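Local atomic coordinates of mitogen activated protein kinase, putative (Leishmania donovani, PDB entry 4QNY), a protein that probably phosphorylates serine and threonine residues of target proteins using ATP, as a mitogen-activated protein kinase of a Leishmania parasite. Residues A[81-86]-A[138-143]; A[132-137]-A[210-215]; A[156-159]-A[163-166]. All coordinates share one frame; numbering follows the deposited sequence.

Contact 1: residues A[81-86]-A[138-143]; sequences DNIIGL and LHIIHS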
# COMPACT_ATOMS: atom_id res chain seq x y z
N ASP A 81 -8.01 -13.80 1.35
CA ASP A 81 -7.44 -13.84 2.69
C ASP A 81 -6.24 -12.90 2.86
O ASP A 81 -5.92 -12.50 3.98
CB ASP A 81 -7.03 -15.27 3.05
CG ASP A 81 -8.21 -16.21 3.16
OD1 ASP A 81 -9.11 -15.95 3.99
OD2 ASP A 81 -8.24 -17.21 2.41
N ASN A 82 -5.59 -12.54 1.76
CA ASN A 82 -4.43 -11.65 1.83
C ASN A 82 -4.76 -10.22 1.44
O ASN A 82 -3.87 -9.40 1.23
CB ASN A 82 -3.30 -12.19 0.95
CG ASN A 82 -2.72 -13.49 1.49
OD1 ASN A 82 -2.53 -14.45 0.74
ND2 ASN A 82 -2.45 -13.53 2.78
N ILE A 83 -6.05 -9.92 1.34
CA ILE A 83 -6.52 -8.56 1.11
C ILE A 83 -7.57 -8.23 2.17
O ILE A 83 -8.53 -8.99 2.35
CB ILE A 83 -7.12 -8.38 -0.30
CG1 ILE A 83 -6.08 -8.74 -1.37
CG2 ILE A 83 -7.62 -6.96 -0.50
CD1 ILE A 83 -6.63 -8.72 -2.78
N ILE A 84 -7.39 -7.11 2.86
CA ILE A 84 -8.27 -6.75 3.97
C ILE A 84 -9.73 -6.66 3.51
O ILE A 84 -10.04 -6.06 2.48
CB ILE A 84 -7.83 -5.43 4.65
CG1 ILE A 84 -8.58 -5.22 5.97
CG2 ILE A 84 -7.99 -4.24 3.71
CD1 ILE A 84 -8.18 -6.21 7.05
N GLY A 85 -10.62 -7.30 4.27
CA GLY A 85 -12.01 -7.44 3.87
C GLY A 85 -12.89 -6.28 4.30
O GLY A 85 -12.55 -5.51 5.20
N LEU A 86 -14.04 -6.17 3.65
CA LEU A 86 -15.01 -5.13 3.96
C LEU A 86 -16.22 -5.72 4.68
O LEU A 86 -16.86 -6.64 4.16
CB LEU A 86 -15.45 -4.41 2.69
CG LEU A 86 -16.31 -3.16 2.86
CD1 LEU A 86 -15.51 -2.05 3.53
CD2 LEU A 86 -16.87 -2.70 1.52
N LEU A 138 -0.88 -9.16 -4.48
CA LEU A 138 -0.64 -8.26 -5.60
C LEU A 138 -1.04 -8.90 -6.93
O LEU A 138 -1.50 -8.21 -7.84
CB LEU A 138 0.82 -7.84 -5.65
CG LEU A 138 1.26 -6.78 -4.64
CD1 LEU A 138 2.73 -6.47 -4.81
CD2 LEU A 138 0.42 -5.52 -4.78
N HIS A 139 -0.84 -10.21 -7.04
CA HIS A 139 -1.21 -10.94 -8.24
C HIS A 139 -2.71 -10.86 -8.49
O HIS A 139 -3.17 -10.72 -9.62
CB HIS A 139 -0.77 -12.40 -8.15
CG HIS A 139 -1.11 -13.21 -9.36
ND1 HIS A 139 -2.03 -14.24 -9.33
CD2 HIS A 139 -0.67 -13.14 -10.64
CE1 HIS A 139 -2.13 -14.78 -10.53
NE2 HIS A 139 -1.32 -14.13 -11.35
N ILE A 140 -3.48 -10.94 -7.40
CA ILE A 140 -4.93 -10.85 -7.46
C ILE A 140 -5.38 -9.44 -7.85
O ILE A 140 -6.24 -9.27 -8.72
CB ILE A 140 -5.56 -11.24 -6.12
CG1 ILE A 140 -5.38 -12.75 -5.89
CG2 ILE A 140 -7.03 -10.87 -6.08
CD1 ILE A 140 -5.33 -13.15 -4.44
N ILE A 141 -4.79 -8.44 -7.21
CA ILE A 141 -5.10 -7.04 -7.49
C ILE A 141 -4.75 -6.68 -8.94
O ILE A 141 -5.53 -6.03 -9.63
CB ILE A 141 -4.35 -6.10 -6.53
CG1 ILE A 141 -4.77 -6.38 -5.08
CG2 ILE A 141 -4.61 -4.65 -6.89
CD1 ILE A 141 -3.87 -5.73 -4.05
N HIS A 142 -3.57 -7.12 -9.38
CA HIS A 142 -3.11 -6.83 -10.74
C HIS A 142 -3.93 -7.55 -11.80
O HIS A 142 -4.13 -7.04 -12.90
CB HIS A 142 -1.63 -7.21 -10.89
CG HIS A 142 -0.70 -6.36 -10.08
ND1 HIS A 142 0.63 -6.66 -9.92
CD2 HIS A 142 -0.92 -5.22 -9.38
CE1 HIS A 142 1.20 -5.74 -9.16
NE2 HIS A 142 0.28 -4.85 -8.82
N SER A 143 -4.41 -8.75 -11.46
CA SER A 143 -5.23 -9.52 -12.39
C SER A 143 -6.59 -8.85 -12.59
O SER A 143 -7.24 -9.04 -13.62
CB SER A 143 -5.42 -10.95 -11.88
OG SER A 143 -6.14 -10.97 -10.66

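Contact 2: residues A[132-137]-A[210-215]; sequences YQALRA and WGIGCI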
# COMPACT_ATOMS: atom_id res chain seq x y z
N TYR A 132 5.61 -13.79 0.30
CA TYR A 132 4.76 -14.57 -0.59
C TYR A 132 3.30 -14.14 -0.49
O TYR A 132 2.61 -14.05 -1.51
CB TYR A 132 4.88 -16.07 -0.30
CG TYR A 132 4.08 -16.92 -1.25
CD1 TYR A 132 4.57 -17.23 -2.52
CD2 TYR A 132 2.82 -17.40 -0.90
CE1 TYR A 132 3.84 -18.00 -3.40
CE2 TYR A 132 2.08 -18.17 -1.78
CZ TYR A 132 2.60 -18.47 -3.03
OH TYR A 132 1.86 -19.24 -3.90
N GLN A 133 2.84 -13.89 0.73
CA GLN A 133 1.46 -13.45 0.94
C GLN A 133 1.22 -12.10 0.28
O GLN A 133 0.15 -11.86 -0.28
CB GLN A 133 1.15 -13.37 2.44
CG GLN A 133 0.87 -14.71 3.09
CD GLN A 133 0.66 -14.58 4.59
OE1 GLN A 133 -0.46 -14.71 5.08
NE2 GLN A 133 1.74 -14.33 5.32
N ALA A 134 2.21 -11.22 0.36
CA ALA A 134 2.11 -9.90 -0.24
C ALA A 134 2.08 -9.99 -1.77
O ALA A 134 1.31 -9.29 -2.42
CB ALA A 134 3.26 -9.02 0.21
N LEU A 135 2.92 -10.85 -2.32
CA LEU A 135 2.98 -11.06 -3.77
C LEU A 135 1.71 -11.71 -4.29
O LEU A 135 1.17 -11.31 -5.32
CB LEU A 135 4.20 -11.91 -4.13
CG LEU A 135 5.56 -11.24 -4.02
CD1 LEU A 135 6.67 -12.28 -4.09
CD2 LEU A 135 5.73 -10.20 -5.12
N ARG A 136 1.24 -12.73 -3.58
CA ARG A 136 0.01 -13.42 -3.94
C ARG A 136 -1.17 -12.45 -3.95
O ARG A 136 -2.06 -12.55 -4.80
CB ARG A 136 -0.25 -14.57 -2.97
CG ARG A 136 -1.52 -15.35 -3.25
CD ARG A 136 -1.90 -16.22 -2.07
NE ARG A 136 -3.30 -16.63 -2.13
CZ ARG A 136 -4.32 -15.85 -1.81
NH1 ARG A 136 -4.11 -14.61 -1.39
NH2 ARG A 136 -5.56 -16.31 -1.89
N ALA A 137 -1.17 -11.51 -3.02
CA ALA A 137 -2.22 -10.49 -2.96
C ALA A 137 -2.11 -9.54 -4.14
O ALA A 137 -3.12 -9.17 -4.74
CB ALA A 137 -2.13 -9.72 -1.65
N TRP A 210 8.38 -2.91 -6.78
CA TRP A 210 9.42 -2.07 -6.19
C TRP A 210 9.16 -1.86 -4.71
O TRP A 210 10.08 -1.90 -3.89
CB TRP A 210 9.50 -0.73 -6.92
CG TRP A 210 10.55 0.19 -6.36
CD1 TRP A 210 10.39 1.12 -5.38
CD2 TRP A 210 11.93 0.26 -6.76
NE1 TRP A 210 11.58 1.77 -5.14
CE2 TRP A 210 12.54 1.26 -5.97
CE3 TRP A 210 12.70 -0.42 -7.70
CZ2 TRP A 210 13.89 1.59 -6.09
CZ3 TRP A 210 14.04 -0.09 -7.82
CH2 TRP A 210 14.62 0.90 -7.02
N GLY A 211 7.89 -1.63 -4.37
CA GLY A 211 7.49 -1.43 -2.99
C GLY A 211 7.75 -2.66 -2.13
O GLY A 211 8.14 -2.54 -0.97
N ILE A 212 7.54 -3.84 -2.71
CA ILE A 212 7.80 -5.09 -2.01
C ILE A 212 9.30 -5.28 -1.77
O ILE A 212 9.72 -5.76 -0.72
CB ILE A 212 7.24 -6.30 -2.79
CG1 ILE A 212 5.72 -6.20 -2.90
CG2 ILE A 212 7.62 -7.61 -2.12
CD1 ILE A 212 5.00 -6.22 -1.56
N GLY A 213 10.10 -4.88 -2.76
CA GLY A 213 11.54 -4.93 -2.64
C GLY A 213 12.04 -4.05 -1.50
O GLY A 213 12.91 -4.46 -0.73
N CYS A 214 11.49 -2.85 -1.40
CA CYS A 214 11.83 -1.94 -0.31
C CYS A 214 11.46 -2.57 1.03
O CYS A 214 12.21 -2.48 2.00
CB CYS A 214 11.11 -0.60 -0.48
SG CYS A 214 11.55 0.31 -1.97
N ILE A 215 10.29 -3.19 1.07
CA ILE A 215 9.82 -3.87 2.27
C ILE A 215 10.70 -5.07 2.60
O ILE A 215 11.04 -5.31 3.76
CB ILE A 215 8.35 -4.33 2.12
CG1 ILE A 215 7.43 -3.11 2.05
CG2 ILE A 215 7.94 -5.23 3.27
CD1 ILE A 215 5.99 -3.44 1.71

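Contact 3: residues A[156-159]-A[163-166]; sequences ILVN and DLKI. With ANP (phosphoaminophosphonic acid-adenylate ester), chain D.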
# COMPACT_ATOMS: atom_id res chain seq x y z
N ILE A 156 0.59 -2.59 5.06
CA ILE A 156 0.65 -4.05 5.11
C ILE A 156 0.31 -4.56 6.51
O ILE A 156 1.11 -4.42 7.43
CB ILE A 156 2.05 -4.57 4.71
CG1 ILE A 156 2.46 -4.04 3.33
CG2 ILE A 156 2.07 -6.08 4.73
CD1 ILE A 156 1.64 -4.59 2.19
N LEU A 157 -0.86 -5.16 6.66
CA LEU A 157 -1.34 -5.59 7.97
C LEU A 157 -0.98 -7.04 8.28
O LEU A 157 -1.11 -7.93 7.44
CB LEU A 157 -2.86 -5.41 8.05
CG LEU A 157 -3.38 -3.99 7.85
CD1 LEU A 157 -4.90 -3.98 7.79
CD2 LEU A 157 -2.89 -3.07 8.96
N VAL A 158 -0.52 -7.29 9.51
CA VAL A 158 -0.06 -8.62 9.91
C VAL A 158 -0.52 -9.03 11.31
O VAL A 158 -0.83 -8.18 12.15
CB VAL A 158 1.48 -8.72 9.86
CG1 VAL A 158 1.98 -8.69 8.42
CG2 VAL A 158 2.11 -7.61 10.68
N ASN A 159 -0.55 -10.34 11.55
CA ASN A 159 -0.84 -10.89 12.86
C ASN A 159 0.37 -11.62 13.43
O ASN A 159 1.41 -11.70 12.79
CB ASN A 159 -2.04 -11.83 12.81
CG ASN A 159 -3.33 -11.13 12.44
OD1 ASN A 159 -3.50 -9.94 12.71
ND2 ASN A 159 -4.26 -11.86 11.84
N ASP A 163 0.04 -14.03 9.38
CA ASP A 163 -0.94 -13.83 8.32
C ASP A 163 -0.86 -12.39 7.84
O ASP A 163 -0.67 -11.47 8.64
CB ASP A 163 -2.35 -14.17 8.79
CG ASP A 163 -2.54 -15.65 9.07
OD1 ASP A 163 -1.76 -16.46 8.52
OD2 ASP A 163 -3.47 -16.00 9.82
N LEU A 164 -1.00 -12.18 6.54
CA LEU A 164 -0.79 -10.86 5.96
C LEU A 164 -1.99 -10.38 5.15
O LEU A 164 -2.64 -11.17 4.46
CB LEU A 164 0.47 -10.88 5.08
CG LEU A 164 1.03 -9.56 4.55
CD1 LEU A 164 2.55 -9.63 4.51
CD2 LEU A 164 0.49 -9.24 3.16
N LYS A 165 -2.29 -9.09 5.25
CA LYS A 165 -3.38 -8.48 4.49
C LYS A 165 -3.02 -7.08 4.00
O LYS A 165 -2.65 -6.21 4.80
CB LYS A 165 -4.66 -8.43 5.33
CG LYS A 165 -5.30 -9.78 5.59
CD LYS A 165 -6.63 -9.64 6.31
CE LYS A 165 -7.23 -11.00 6.63
NZ LYS A 165 -8.52 -10.88 7.36
N ILE A 166 -3.14 -6.86 2.70
CA ILE A 166 -2.86 -5.55 2.11
C ILE A 166 -4.06 -4.61 2.26
O ILE A 166 -5.19 -5.00 1.99
CB ILE A 166 -2.50 -5.68 0.61
CG1 ILE A 166 -1.16 -6.41 0.44
CG2 ILE A 166 -2.43 -4.31 -0.05
CD1 ILE A 166 -0.65 -6.43 -0.98
PG ANP D . -6.23 6.74 3.11
O1G ANP D . -7.12 7.13 4.25
O2G ANP D . -6.99 5.68 2.21
O3G ANP D . -5.93 8.02 2.22
PB ANP D . -4.66 5.95 5.32
O1B ANP D . -5.04 7.24 5.97
O2B ANP D . -3.18 5.62 5.70
N3B ANP D . -4.77 6.08 3.65
PA ANP D . -5.11 3.33 6.11
O1A ANP D . -3.75 3.08 5.56
O2A ANP D . -6.17 2.40 5.51
O3A ANP D . -5.61 4.82 5.83
O5' ANP D . -5.04 3.16 7.68
C5' ANP D . -4.03 3.82 8.47
C4' ANP D . -3.50 2.85 9.50
O4' ANP D . -4.60 2.26 10.23
C3' ANP D . -2.73 1.67 8.94
O3' ANP D . -1.37 2.01 8.70
C2' ANP D . -2.86 0.63 10.06
O2' ANP D . -1.88 0.83 11.08
C1' ANP D . -4.26 0.93 10.61
N9 ANP D . -5.29 0.03 10.11
C8 ANP D . -6.03 0.17 8.96
N7 ANP D . -6.89 -0.79 8.75
C5 ANP D . -6.70 -1.63 9.84
C6 ANP D . -7.31 -2.85 10.21
N6 ANP D . -8.27 -3.45 9.50
N1 ANP D . -6.89 -3.43 11.36
C2 ANP D . -5.93 -2.84 12.07
N3 ANP D . -5.29 -1.70 11.82
C4 ANP D . -5.72 -1.14 10.68

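Contact 1: residues A[81-86]-A[138-143]
The tip of Ile83 does all the touching from the loop side: its CD1 rests on two neighbouring isoleucines of helix 124-143, 3.8 Å from CG1 of Ile141 and 4.0 Å from CG2 of Ile140. With CG1 anti to the carbonyl carbon (chi1 -58°) and CD1 carried straight on (chi2 174°), the long branch of Ile83 bridges a gap that leaves its CA 8.8 Å from the CA of Ile141. On the helix, Ile140 offers its short branch and Ile141 the CG1 methylene of its long one. Ile83 thus comes end-on, CD1 first, to the two helix residues, and the meeting is purely apolar. Near the end of the helix, Ser143 OG turns back and donates to Ile140 O at 2.6 Å. Polar bonds of the residues beside Ile83 hold the loop in position. Asn82 ND2 donates to Leu164 O, and the backbones of Asn82 and Ile84 both bond to Ile166. Ile84 takes no part and touches Cys167, Leu75 and the bound nucleotide analogue. This is the loop between helix αC and strand β4 of a protein kinase, the place where a stretch leading into the N-lobe sheet is docked on helix αE of the C-lobe.

Contact 2: residues A[132-137]-A[210-215]
Ile212 meets Ala134 and Leu135 where the two long helices of the kinase C-lobe, αE (124-143) and αF (206-219), pack against each other in its hydrophobic interior. Ile212 is the protruding member and gives up the most surface, roughly as much as the other two together. Its CB bond points at helix 124-143, and its long branch is bent rather than extended (chi2 -62°), which brings the terminal CD1 to within 3.7 Å of the CB of Ala134. The small alanine lets the backbones come fairly close: Ala134 CA and Ile212 CA are 7.7 Å apart, the nearest approach of the two segments. Ile131, before them in helix 124-143, and Leu138, after them, also touch Ile212, so the isoleucine lies against a row of apolar side chains from one helix. Other sides of helix 124-143 serve different neighbours. Gln133 binds the backbone of Leu164 and Cys162, and Arg136 makes a salt bridge with Asp80. Leu135 works in two directions: its side chain leans on Ala305, Met306 and Leu311, while one methyl swings back toward the αF helix. That methyl, CD2, stands 4.4 Å from Ile212 CG2, a looser touch than the one at Ala134.

Contact 3: residues A[156-159]-A[163-166]
Leu157 and Lys165 form the hydrogen-bonded pair at the middle of an antiparallel hairpin: Leu157 N donates to Lys165 O at 2.8 Å, and Lys165 N returns a bond to Leu157 O at 2.7 Å. Beyond them Asn159 N reaches Asp163 O at 3.1 Å, next to the turn. Followed outward, the Leu157 side chain starts with CB packed 3.4 Å from Lys165 O. Then CG, set beside its own backbone N (chi1 -59°), remains near the same oxygen. The branch carries both methyls away from the hairpin to the nucleotide analogue. CD1 sits over the face of the adenine, 3.6 Å from ANP C5, and CD2 lies where base and ribose join, 3.8 Å from ANP C4, with C2' hardly farther. This is the place of the β7 leucine of the catalytic spine, which the adenine ring completes, as in other protein kinases. The opposite face of the hairpin is aliphatic. Ile156 CG2 presses on Leu164 CD1 at 3.6 Å, and Ile156 CD1 runs alongside Ile166 CG1 at 3.8 Å. Strand 156-158 is the central one of three, bonded on its other edge to Thr110 and Leu112, and the aliphatic face is covered by helices 112-117 and 124-143, including Phe130, Leu112, Val115 and Ala137.

All three contacts are buried, but only contact 3 includes polar residues, Asn159 and Asp163 at its turn end and the partly exposed Lys165 in its central pair. It is also by far the most extensive, with backbone hydrogen bonds running through it, whereas contacts 1 and 2 rely on a few aliphatic side chains. Those two share helix 124-143: contact 1 uses its C-terminal end to receive the αC-β4 loop, and contact 2 an earlier part to meet helix 206-219. The hairpin adjoins both through polar bonds from Asn82 and Gln133. Of the residues touching across the contacts, Leu157 also meets the nucleotide; Ile84 does too, but takes no part in contact 1.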